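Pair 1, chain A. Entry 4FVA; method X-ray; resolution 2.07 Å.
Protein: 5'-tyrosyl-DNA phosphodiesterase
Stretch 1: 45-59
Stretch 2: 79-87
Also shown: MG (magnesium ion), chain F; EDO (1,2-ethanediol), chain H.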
# COMPACT_ATOMS: atom_id res chain seq x y z
N PRO A 45 -7.06 -0.13 -10.56
CA PRO A 45 -7.60 0.11 -9.22
C PRO A 45 -8.11 1.54 -9.09
O PRO A 45 -7.59 2.41 -9.80
CB PRO A 45 -6.38 -0.09 -8.31
CG PRO A 45 -5.21 0.30 -9.19
CD PRO A 45 -5.58 -0.15 -10.57
N ASP A 46 -9.10 1.78 -8.22
CA ASP A 46 -9.57 3.15 -8.00
C ASP A 46 -8.55 3.95 -7.23
O ASP A 46 -8.37 5.16 -7.45
CB ASP A 46 -10.89 3.16 -7.22
CG ASP A 46 -12.01 2.45 -7.96
OD1 ASP A 46 -12.26 2.81 -9.13
OD2 ASP A 46 -12.64 1.55 -7.37
N ILE A 47 -7.86 3.26 -6.33
CA ILE A 47 -6.91 3.90 -5.43
C ILE A 47 -5.65 3.04 -5.40
O ILE A 47 -5.74 1.81 -5.31
CB ILE A 47 -7.49 4.04 -4.01
CG1 ILE A 47 -8.72 4.96 -4.03
CG2 ILE A 47 -6.45 4.58 -3.03
CD1 ILE A 47 -9.57 4.85 -2.77
N LEU A 48 -4.50 3.67 -5.49
CA LEU A 48 -3.24 2.94 -5.50
C LEU A 48 -2.24 3.53 -4.52
O LEU A 48 -1.95 4.72 -4.58
CB LEU A 48 -2.65 2.92 -6.92
CG LEU A 48 -1.24 2.36 -7.10
CD1 LEU A 48 -1.23 0.83 -6.88
CD2 LEU A 48 -0.68 2.72 -8.49
N PHE A 49 -1.75 2.68 -3.61
CA PHE A 49 -0.64 3.03 -2.72
C PHE A 49 0.68 2.49 -3.25
O PHE A 49 0.78 1.30 -3.56
CB PHE A 49 -0.87 2.40 -1.33
CG PHE A 49 -2.01 3.00 -0.55
CD1 PHE A 49 -2.76 4.06 -1.04
CD2 PHE A 49 -2.32 2.50 0.72
CE1 PHE A 49 -3.80 4.62 -0.28
CE2 PHE A 49 -3.36 3.04 1.48
CZ PHE A 49 -4.10 4.11 0.98
N LEU A 50 1.72 3.32 -3.33
CA LEU A 50 3.07 2.84 -3.67
C LEU A 50 4.05 3.13 -2.54
O LEU A 50 3.91 4.15 -1.85
CB LEU A 50 3.59 3.51 -4.95
CG LEU A 50 2.73 3.35 -6.21
CD1 LEU A 50 3.37 4.13 -7.36
CD2 LEU A 50 2.62 1.86 -6.56
N GLN A 51 5.03 2.25 -2.37
CA GLN A 51 6.15 2.48 -1.47
C GLN A 51 7.48 2.22 -2.19
O GLN A 51 7.51 1.52 -3.21
CB GLN A 51 6.04 1.59 -0.21
CG GLN A 51 4.69 1.63 0.48
CD GLN A 51 3.69 0.64 -0.09
OE1 GLN A 51 4.06 -0.45 -0.52
NE2 GLN A 51 2.40 1.03 -0.09
N GLU A 52 8.57 2.76 -1.64
CA GLU A 52 9.88 2.68 -2.28
C GLU A 52 9.86 3.18 -3.71
O GLU A 52 10.42 2.55 -4.61
CB GLU A 52 10.46 1.26 -2.22
CG GLU A 52 11.22 0.99 -0.93
CD GLU A 52 12.02 -0.27 -0.96
OE1 GLU A 52 12.83 -0.47 -1.92
OE2 GLU A 52 11.83 -1.09 -0.03
N VAL A 53 9.21 4.32 -3.92
CA VAL A 53 9.26 5.04 -5.19
C VAL A 53 10.56 5.85 -5.16
O VAL A 53 10.89 6.41 -4.12
CB VAL A 53 8.07 5.97 -5.33
CG1 VAL A 53 8.07 6.64 -6.69
CG2 VAL A 53 6.76 5.18 -5.10
N VAL A 54 11.27 5.92 -6.29
CA VAL A 54 12.48 6.73 -6.42
C VAL A 54 12.38 7.71 -7.58
O VAL A 54 11.55 7.54 -8.47
CB VAL A 54 13.75 5.85 -6.58
CG1 VAL A 54 13.94 4.94 -5.37
CG2 VAL A 54 13.66 5.01 -7.87
N ASP A 55 13.21 8.76 -7.56
CA ASP A 55 13.17 9.77 -8.62
C ASP A 55 13.62 9.19 -9.96
O ASP A 55 13.08 9.53 -11.01
CB ASP A 55 14.04 10.97 -8.25
CG ASP A 55 13.49 11.76 -7.09
OD1 ASP A 55 12.25 11.76 -6.87
OD2 ASP A 55 14.30 12.35 -6.35
N ARG A 56 14.63 8.34 -9.90
CA ARG A 56 15.21 7.77 -11.11
C ARG A 56 14.24 6.86 -11.86
O ARG A 56 13.68 5.91 -11.29
CB ARG A 56 16.48 6.99 -10.77
CG ARG A 56 17.12 6.28 -11.95
CD ARG A 56 18.32 5.46 -11.49
NE ARG A 56 18.58 4.34 -12.39
CZ ARG A 56 19.07 3.17 -11.98
NH1 ARG A 56 19.36 2.98 -10.70
NH2 ARG A 56 19.26 2.19 -12.85
N ASP A 57 14.06 7.15 -13.15
CA ASP A 57 13.20 6.33 -14.00
C ASP A 57 11.75 6.35 -13.52
O ASP A 57 11.04 5.35 -13.64
CB ASP A 57 13.73 4.89 -14.07
CG ASP A 57 15.03 4.77 -14.86
OD1 ASP A 57 15.24 5.61 -15.76
OD2 ASP A 57 15.84 3.85 -14.58
N LEU A 58 11.32 7.49 -13.00
CA LEU A 58 9.96 7.62 -12.49
C LEU A 58 8.94 7.86 -13.62
O LEU A 58 7.73 7.67 -13.43
CB LEU A 58 9.93 8.75 -11.46
CG LEU A 58 8.61 9.01 -10.73
CD1 LEU A 58 8.22 7.82 -9.86
CD2 LEU A 58 8.76 10.26 -9.89
N ALA A 59 9.43 8.23 -14.80
CA ALA A 59 8.54 8.65 -15.88
C ALA A 59 7.32 7.76 -16.13
O ALA A 59 6.18 8.25 -16.19
CB ALA A 59 9.32 8.83 -17.20
N TYR A 79 14.05 7.76 -1.23
CA TYR A 79 12.85 7.02 -1.65
C TYR A 79 11.65 7.48 -0.84
O TYR A 79 11.80 8.11 0.21
CB TYR A 79 13.07 5.50 -1.57
CG TYR A 79 13.41 5.00 -0.19
CD1 TYR A 79 14.65 5.26 0.38
CD2 TYR A 79 12.50 4.24 0.53
CE1 TYR A 79 14.97 4.78 1.65
CE2 TYR A 79 12.80 3.77 1.80
CZ TYR A 79 14.04 4.04 2.35
OH TYR A 79 14.34 3.55 3.61
N TYR A 80 10.44 7.22 -1.33
CA TYR A 80 9.26 7.82 -0.72
C TYR A 80 8.01 7.04 -1.15
O TYR A 80 8.12 5.99 -1.81
CB TYR A 80 9.16 9.31 -1.12
CG TYR A 80 9.43 9.57 -2.60
CD1 TYR A 80 8.40 9.53 -3.54
CD2 TYR A 80 10.72 9.83 -3.05
CE1 TYR A 80 8.65 9.75 -4.90
CE2 TYR A 80 10.98 10.06 -4.40
CZ TYR A 80 9.95 10.01 -5.32
OH TYR A 80 10.21 10.23 -6.66
N THR A 81 6.84 7.49 -0.72
CA THR A 81 5.62 6.78 -1.08
C THR A 81 4.74 7.63 -1.99
O THR A 81 5.00 8.81 -2.20
CB THR A 81 4.82 6.35 0.17
OG1 THR A 81 4.41 7.51 0.89
CG2 THR A 81 5.70 5.48 1.07
N ALA A 82 3.70 7.02 -2.54
CA ALA A 82 2.76 7.77 -3.37
C ALA A 82 1.35 7.25 -3.15
O ALA A 82 1.15 6.06 -2.87
CB ALA A 82 3.15 7.68 -4.85
N ILE A 83 0.37 8.14 -3.30
CA ILE A 83 -1.02 7.74 -3.33
C ILE A 83 -1.59 8.27 -4.63
O ILE A 83 -1.48 9.48 -4.92
CB ILE A 83 -1.81 8.31 -2.12
CG1 ILE A 83 -1.18 7.84 -0.80
CG2 ILE A 83 -3.31 7.91 -2.19
CD1 ILE A 83 -1.87 8.38 0.44
N LEU A 84 -2.17 7.39 -5.43
CA LEU A 84 -2.81 7.79 -6.68
C LEU A 84 -4.30 7.55 -6.55
O LEU A 84 -4.72 6.47 -6.13
CB LEU A 84 -2.26 7.01 -7.88
CG LEU A 84 -0.79 7.21 -8.29
CD1 LEU A 84 0.17 6.52 -7.31
CD2 LEU A 84 -0.56 6.71 -9.71
N VAL A 85 -5.09 8.56 -6.94
CA VAL A 85 -6.54 8.46 -6.88
C VAL A 85 -7.19 8.87 -8.19
O VAL A 85 -6.64 9.65 -8.97
CB VAL A 85 -7.14 9.30 -5.74
CG1 VAL A 85 -6.66 8.79 -4.35
CG2 VAL A 85 -6.81 10.77 -5.95
N SER A 86 -8.38 8.34 -8.43
CA SER A 86 -9.21 8.77 -9.54
C SER A 86 -9.29 10.30 -9.60
O SER A 86 -9.22 10.97 -8.58
CB SER A 86 -10.62 8.20 -9.37
OG SER A 86 -11.51 8.82 -10.26
N LYS A 87 -9.42 10.85 -10.81
CA LYS A 87 -9.56 12.30 -10.95
C LYS A 87 -10.87 12.79 -10.34
O LYS A 87 -11.05 13.98 -10.12
CB LYS A 87 -9.43 12.74 -12.41
CG LYS A 87 -8.00 12.70 -12.89
CD LYS A 87 -7.91 12.62 -14.38
CE LYS A 87 -6.47 12.83 -14.82
NZ LYS A 87 -5.90 14.03 -14.14
MG MG F . 13.78 -2.84 -2.09
C1 EDO H . -8.76 5.06 -13.16
O1 EDO H . -8.52 6.29 -13.86
C2 EDO H . -9.71 5.33 -12.01
O2 EDO H . -10.48 6.51 -12.29
O HOH W 1 -10.28 7.00 -6.47
O HOH W 2 16.33 -2.92 -2.23
O HOH W 3 11.44 -3.71 -2.25

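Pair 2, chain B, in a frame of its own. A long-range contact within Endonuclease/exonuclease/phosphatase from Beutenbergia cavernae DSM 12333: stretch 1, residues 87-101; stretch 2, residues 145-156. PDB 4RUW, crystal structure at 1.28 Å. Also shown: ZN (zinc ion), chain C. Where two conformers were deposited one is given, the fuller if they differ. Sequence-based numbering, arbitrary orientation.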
# COMPACT_ATOMS: atom_id res chain seq x y z
N GLU B 87 1.14 5.29 -18.55
CA GLU B 87 0.58 5.76 -17.29
C GLU B 87 1.28 7.04 -16.80
O GLU B 87 0.71 7.82 -16.05
CB GLU B 87 0.67 4.66 -16.22
CG GLU B 87 -0.14 3.40 -16.55
CD GLU B 87 -1.65 3.60 -16.46
OE1 GLU B 87 -2.11 4.71 -16.10
OE2 GLU B 87 -2.38 2.62 -16.73
N ALA B 88 2.51 7.24 -17.26
CA ALA B 88 3.28 8.45 -16.98
C ALA B 88 3.31 8.86 -15.49
O ALA B 88 3.06 10.01 -15.15
CB ALA B 88 2.77 9.60 -17.84
N PRO B 89 3.63 7.92 -14.59
CA PRO B 89 3.72 8.31 -13.18
C PRO B 89 4.94 9.21 -12.92
O PRO B 89 5.91 9.19 -13.67
CB PRO B 89 3.90 6.97 -12.46
CG PRO B 89 4.61 6.12 -13.47
CD PRO B 89 4.00 6.50 -14.79
N ASP B 90 4.88 9.99 -11.86
CA ASP B 90 6.05 10.73 -11.41
C ASP B 90 7.09 9.79 -10.84
O ASP B 90 8.30 9.98 -11.04
CB ASP B 90 5.63 11.74 -10.34
CG ASP B 90 4.84 12.88 -10.91
OD1 ASP B 90 5.46 13.74 -11.58
OD2 ASP B 90 3.61 12.93 -10.70
N VAL B 91 6.61 8.80 -10.09
CA VAL B 91 7.46 7.82 -9.42
C VAL B 91 6.79 6.47 -9.57
O VAL B 91 5.56 6.36 -9.42
CB VAL B 91 7.64 8.13 -7.93
CG1 VAL B 91 8.53 7.09 -7.26
CG2 VAL B 91 8.23 9.50 -7.74
N VAL B 92 7.58 5.44 -9.87
CA VAL B 92 7.05 4.09 -9.92
C VAL B 92 7.90 3.15 -9.07
O VAL B 92 9.13 3.21 -9.08
CB VAL B 92 6.87 3.57 -11.38
CG1 VAL B 92 8.17 3.59 -12.14
CG2 VAL B 92 6.27 2.18 -11.38
N VAL B 93 7.21 2.30 -8.32
CA VAL B 93 7.81 1.25 -7.52
C VAL B 93 7.56 -0.06 -8.26
O VAL B 93 6.42 -0.35 -8.64
CB VAL B 93 7.16 1.20 -6.13
CG1 VAL B 93 7.49 -0.10 -5.42
CG2 VAL B 93 7.57 2.43 -5.31
N LEU B 94 8.62 -0.83 -8.49
CA LEU B 94 8.52 -2.12 -9.15
C LEU B 94 9.00 -3.24 -8.23
O LEU B 94 10.03 -3.11 -7.56
CB LEU B 94 9.35 -2.14 -10.43
CG LEU B 94 9.02 -1.06 -11.46
CD1 LEU B 94 9.99 -1.13 -12.64
CD2 LEU B 94 7.58 -1.16 -11.93
N ASN B 95 8.24 -4.33 -8.19
CA ASN B 95 8.65 -5.55 -7.51
C ASN B 95 8.99 -6.63 -8.53
O ASN B 95 8.50 -6.59 -9.68
CB ASN B 95 7.53 -6.10 -6.61
CG ASN B 95 7.00 -5.08 -5.61
OD1 ASN B 95 5.79 -4.97 -5.43
ND2 ASN B 95 7.88 -4.37 -4.93
N GLU B 96 9.82 -7.59 -8.13
CA GLU B 96 10.20 -8.72 -8.97
C GLU B 96 10.98 -8.29 -10.20
O GLU B 96 10.67 -8.67 -11.33
CB GLU B 96 8.99 -9.57 -9.35
CG GLU B 96 8.38 -10.31 -8.17
CD GLU B 96 9.35 -11.30 -7.55
OE1 GLU B 96 9.75 -12.25 -8.25
OE2 GLU B 96 9.72 -11.11 -6.37
N VAL B 97 12.02 -7.49 -9.97
CA VAL B 97 12.94 -7.08 -11.00
C VAL B 97 14.26 -7.80 -10.73
O VAL B 97 14.82 -7.67 -9.64
CB VAL B 97 13.17 -5.54 -10.97
CG1 VAL B 97 14.05 -5.13 -12.14
CG2 VAL B 97 11.85 -4.78 -10.98
N HIS B 98 14.72 -8.59 -11.70
CA HIS B 98 15.95 -9.36 -11.50
C HIS B 98 17.17 -8.66 -12.07
O HIS B 98 17.09 -7.90 -13.04
CB HIS B 98 15.86 -10.77 -12.09
CG HIS B 98 15.12 -11.73 -11.21
ND1 HIS B 98 15.23 -13.10 -11.36
CD2 HIS B 98 14.28 -11.51 -10.17
CE1 HIS B 98 14.47 -13.68 -10.43
NE2 HIS B 98 13.89 -12.75 -9.72
N ARG B 99 18.31 -8.92 -11.45
CA ARG B 99 19.58 -8.52 -12.01
C ARG B 99 20.46 -9.76 -11.94
O ARG B 99 21.02 -10.09 -10.89
CB ARG B 99 20.17 -7.35 -11.23
CG ARG B 99 21.48 -6.84 -11.79
CD ARG B 99 21.68 -5.37 -11.53
NE ARG B 99 22.04 -5.08 -10.15
CZ ARG B 99 22.16 -3.85 -9.65
NH1 ARG B 99 21.94 -2.80 -10.43
NH2 ARG B 99 22.50 -3.67 -8.38
N ASP B 100 20.53 -10.48 -13.06
CA ASP B 100 21.12 -11.82 -13.11
C ASP B 100 22.35 -11.87 -14.00
O ASP B 100 22.36 -11.27 -15.08
CB ASP B 100 20.14 -12.83 -13.72
CG ASP B 100 18.86 -13.00 -12.94
OD1 ASP B 100 18.81 -12.72 -11.71
OD2 ASP B 100 17.88 -13.45 -13.58
N ALA B 101 23.35 -12.62 -13.57
CA ALA B 101 24.47 -13.01 -14.43
C ALA B 101 23.95 -14.01 -15.48
O ALA B 101 22.86 -14.56 -15.33
CB ALA B 101 25.57 -13.64 -13.58
N SER B 145 22.42 -14.74 -9.65
CA SER B 145 21.11 -14.13 -9.85
C SER B 145 20.73 -13.28 -8.65
O SER B 145 21.25 -13.44 -7.55
CB SER B 145 20.05 -15.20 -10.12
OG SER B 145 19.94 -16.11 -9.03
N SER B 146 19.81 -12.35 -8.86
CA SER B 146 19.31 -11.54 -7.76
C SER B 146 17.96 -10.95 -8.08
O SER B 146 17.62 -10.75 -9.25
CB SER B 146 20.29 -10.41 -7.41
OG SER B 146 20.28 -9.39 -8.39
N ASN B 147 17.19 -10.70 -7.03
CA ASN B 147 15.93 -9.98 -7.14
C ASN B 147 16.03 -8.68 -6.38
O ASN B 147 16.72 -8.59 -5.35
CB ASN B 147 14.78 -10.81 -6.57
CG ASN B 147 13.45 -10.11 -6.72
OD1 ASN B 147 12.92 -10.03 -7.81
ND2 ASN B 147 12.95 -9.54 -5.63
N GLY B 148 15.33 -7.66 -6.87
CA GLY B 148 15.23 -6.40 -6.16
C GLY B 148 13.87 -5.74 -6.29
O GLY B 148 13.06 -6.09 -7.16
N ASN B 149 13.63 -4.78 -5.40
CA ASN B 149 12.61 -3.77 -5.60
C ASN B 149 13.27 -2.56 -6.24
O ASN B 149 14.43 -2.28 -5.96
CB ASN B 149 11.99 -3.40 -4.26
CG ASN B 149 11.34 -4.58 -3.59
OD1 ASN B 149 10.53 -5.27 -4.21
ND2 ASN B 149 11.71 -4.83 -2.34
N VAL B 150 12.56 -1.88 -7.13
CA VAL B 150 13.13 -0.76 -7.87
C VAL B 150 12.26 0.48 -7.70
O VAL B 150 11.03 0.37 -7.67
CB VAL B 150 13.28 -1.12 -9.37
CG1 VAL B 150 13.54 0.12 -10.23
CG2 VAL B 150 14.38 -2.16 -9.56
N VAL B 151 12.90 1.63 -7.55
CA VAL B 151 12.22 2.91 -7.68
C VAL B 151 12.75 3.59 -8.94
O VAL B 151 13.96 3.71 -9.10
CB VAL B 151 12.44 3.82 -6.46
CG1 VAL B 151 11.85 5.22 -6.72
CG2 VAL B 151 11.83 3.20 -5.22
N MSE B 152 11.85 4.00 -9.82
CA MSE B 152 12.20 4.81 -10.98
C MSE B 152 11.44 6.11 -10.89
O MSE B 152 10.27 6.14 -10.51
CB MSE B 152 11.86 4.11 -12.30
CG MSE B 152 12.51 2.74 -12.48
SE MSE B 152 12.15 1.89 -14.21
CE MSE B 152 13.28 3.02 -15.33
N SER B 153 12.10 7.20 -11.25
CA SER B 153 11.52 8.51 -11.03
C SER B 153 11.92 9.48 -12.13
O SER B 153 13.04 9.43 -12.66
CB SER B 153 11.99 9.02 -9.68
OG SER B 153 11.57 10.34 -9.44
N ARG B 154 11.00 10.37 -12.49
CA ARG B 154 11.30 11.48 -13.39
C ARG B 154 11.98 12.62 -12.64
O ARG B 154 12.45 13.57 -13.25
CB ARG B 154 10.02 12.00 -14.03
CG ARG B 154 9.44 11.09 -15.11
CD ARG B 154 8.24 11.71 -15.78
NE ARG B 154 7.75 10.89 -16.89
CZ ARG B 154 7.18 11.38 -17.98
NH1 ARG B 154 7.04 12.69 -18.14
NH2 ARG B 154 6.77 10.57 -18.94
N HIS B 155 12.05 12.50 -11.32
CA HIS B 155 12.56 13.58 -10.48
C HIS B 155 13.77 13.10 -9.69
O HIS B 155 13.85 11.94 -9.32
CB HIS B 155 11.45 14.06 -9.55
CG HIS B 155 10.17 14.33 -10.26
ND1 HIS B 155 10.05 15.33 -11.21
CD2 HIS B 155 8.98 13.70 -10.23
CE1 HIS B 155 8.82 15.33 -11.69
NE2 HIS B 155 8.15 14.35 -11.12
N PRO B 156 14.74 14.00 -9.46
CA PRO B 156 15.99 13.56 -8.84
C PRO B 156 15.84 13.06 -7.41
O PRO B 156 14.95 13.46 -6.67
CB PRO B 156 16.86 14.83 -8.87
CG PRO B 156 15.91 15.94 -8.98
CD PRO B 156 14.74 15.43 -9.77
ZN ZN C . 16.23 -14.03 -12.80
O HOH W 4 10.42 -7.87 -5.25
O HOH W 5 22.39 -7.60 -8.11

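The sharpest difference falls at one superposed position, Tyr A80 in pair 1 and Gly B148 in pair 2 (CA atoms 0.6 Å apart). Tyr A80 has 115 Å² covered by the other stretch. Its ring lies with Val A53 O over one face, Val A53 CG1 comes within 3.6 Å of Tyr A80 CE1, and the ring's far end reaches beyond the strand, where Tyr A80 OH donates a hydrogen bond to Asp A55 OD1 (2.6 Å). Gly B148 has no side chain and only 29 Å² covered. In both pairs the valine also meets the next residue along that face, more closely in pair 2: Val A53 CG2 is 4.4 Å from Ala A82 CB, and Val B97 CB is 3.9 Å from Val B150 CG2. With no side chain at Gly B148, pair 2 lacks the tyrosine contact.

The backbones around this difference are nearly identical: 14 central residues superpose with an RMSD of 0.5 Å. Both pairs are antiparallel, with strand axes at 171° and 4.6 Å in pair 1 and 167° and 4.7 Å in pair 2. In both, the register shifts by one at a beta bulge, between Leu A50 and Val A53 and between Leu B94 and Val B97, and Glu A52 matches Glu B96 at the corner, each with positive phi and psi (53/46° and 63/51°). Beyond the bulge the ladder resumes: Val A53 N donates to Tyr A80 O at 2.9 Å, whereas the equivalent bond from Val B97 N to Gly B148 O is weak at 3.3 Å.

Before the bulge, Leu A50 and Leu B94 share rotamers (m, t) and side-chain centres 0.5 Å apart, but face Ala A82 and Val B150. The Leu A84 and Met B152 position is filled by leucine or selenomethionine: Leu A50 CD1 lies 4.0 Å from Leu A84 CD1, and Leu B94 CD1 lies 4.0 Å from Met B152 SE. On the opposite face, Phe A49 CE1 reaches Ile A83 CG2 at 3.8 Å. Val B93, at the matching position, is shorter; its CG2 is 4.3 Å from Val B151 CG2, while Val B91 CG1 approaches Val B151 CG1 more closely, at 3.8 Å.

The polar ends also diverge. Asp A46 O accepts a weak bond from Ser A86 N (3.3 Å), and water 1 bridges the same two atoms. Asp B90 O accepts a straighter one from Arg B154 N (3.1 Å, 169°), and Asp B90 OD1 accepts another from His B155 NE2 (2.8 Å). Metal sites differ in position: Glu A52 OE1 binds magnesium at 2.6 Å, whereas zinc is held by His B98 ND1 (2.0 Å) and Asp B100 OD2 (1.9 Å).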